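Local coordinates for DNA mismatch repair protein MUTS (Thermus aquaticus, PDB 1EWQ), which recognises mismatched base pairs in DNA and, with a weak ATPase activity, takes part in their repair, at the interface of chains A and B. Residues are numbered along the deposited sequence; one frame, centred on the assembly and turned at random. Chains: chain A/B, DNA mismatch repair protein MUTS.

The interface of chains A and B. Residues chain A 675, 678-679, 682; chain B 754-755, 758-759.
The carboxylate of A:Glu682 meets the guanidinium of B:Arg754 edge to edge, the two planes only 2° apart, while B:Leu758 of the arginine's own helix lays CD2 over one guanidinium face toward its rim. The grip is side-on: NE of B:Arg754 donates to OE1 of A:Glu682 at 2.8 Å, a salt bridge as well as a hydrogen bond, and NH2 donates to OE2 at 2.9 Å. Both oxygens use their syn lone pairs, and the bonds are fairly straight, 156° and 159° at the hydrogens; a carboxylate suits this edge because its two oxygens offer one acceptor to each N-H. The arginine chain bends at chi2 and chi3 to present that edge, whereas the glutamate reaches out extended beyond CG. A leucine in place of B:Arg754 would probably leave the A:Glu682 carboxylate without its charged mate and both oxygens without these donors.

Beside the ion pair, small residues let helix 670-687 of chain A approach helix 749-761 of chain B. CB of A:Ala679 rests 3.8 Å from CB of B:Arg754, and CB of A:Ala675 lies 3.6 Å from the backbone O of B:Ala755; alanines, with nothing beyond CB, suit places where the two helices come this close. A:Thr678 turns its methyl toward the partner, CG2 anti to the backbone N, and packs this CG2 tightly at 3.4 Å against CD1 of B:Leu758. The branched leucine thus serves two surfaces, one methyl for the threonine and the other for the guanidinium. Repeated by two-fold symmetry, this helix-helix patch probably helps join the C-terminal ATPase regions of the MutS dimer.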
# COMPACT_ATOMS: atom_id res chain seq x y z
N ALA A 675 -43.80 6.87 -1.05
CA ALA A 675 -44.19 8.24 -1.37
C ALA A 675 -43.05 8.99 -2.05
O ALA A 675 -43.26 9.65 -3.07
CB ALA A 675 -44.60 8.99 -0.11
N THR A 678 -42.27 7.62 -5.46
CA THR A 678 -43.32 8.03 -6.41
C THR A 678 -43.16 9.46 -6.92
O THR A 678 -43.24 9.72 -8.13
CB THR A 678 -44.73 7.89 -5.80
OG1 THR A 678 -45.02 6.51 -5.55
CG2 THR A 678 -45.77 8.45 -6.76
N ALA A 679 -42.96 10.38 -5.99
CA ALA A 679 -42.79 11.79 -6.33
C ALA A 679 -41.59 11.94 -7.24
O ALA A 679 -41.61 12.70 -8.21
CB ALA A 679 -42.60 12.63 -5.05
N GLU A 682 -42.49 10.53 -10.70
CA GLU A 682 -43.34 11.45 -11.45
C GLU A 682 -42.57 12.64 -12.00
O GLU A 682 -42.81 13.09 -13.13
CB GLU A 682 -44.50 11.95 -10.58
CG GLU A 682 -45.42 10.84 -10.08
CD GLU A 682 -46.61 11.36 -9.27
OE1 GLU A 682 -46.49 12.46 -8.68
OE2 GLU A 682 -47.64 10.66 -9.21
N ARG B 754 -45.34 16.71 -3.13
CA ARG B 754 -46.09 15.57 -3.65
C ARG B 754 -46.02 14.43 -2.65
O ARG B 754 -47.04 13.83 -2.32
CB ARG B 754 -45.52 15.08 -4.99
CG ARG B 754 -46.38 15.42 -6.20
CD ARG B 754 -47.82 14.91 -6.03
NE ARG B 754 -48.06 13.62 -6.66
CZ ARG B 754 -49.21 12.96 -6.58
NH1 ARG B 754 -50.22 13.47 -5.89
NH2 ARG B 754 -49.35 11.79 -7.19
N ALA B 755 -44.81 14.15 -2.19
CA ALA B 755 -44.55 13.08 -1.23
C ALA B 755 -45.42 13.21 0.01
O ALA B 755 -46.01 12.24 0.47
CB ALA B 755 -43.08 13.07 -0.85
N LEU B 758 -49.00 12.49 -1.05
CA LEU B 758 -49.14 11.05 -1.23
C LEU B 758 -49.07 10.34 0.11
O LEU B 758 -49.87 9.45 0.39
CB LEU B 758 -48.02 10.52 -2.15
CG LEU B 758 -48.08 10.86 -3.63
CD1 LEU B 758 -46.75 10.54 -4.29
CD2 LEU B 758 -49.20 10.09 -4.29
N LEU B 759 -48.10 10.74 0.93
CA LEU B 759 -47.91 10.13 2.24
C LEU B 759 -49.22 10.14 3.02
O LEU B 759 -49.71 9.09 3.45
CB LEU B 759 -46.84 10.88 3.03
CG LEU B 759 -45.96 10.07 3.99
CD1 LEU B 759 -45.18 11.01 4.89
CD2 LEU B 759 -46.82 9.14 4.83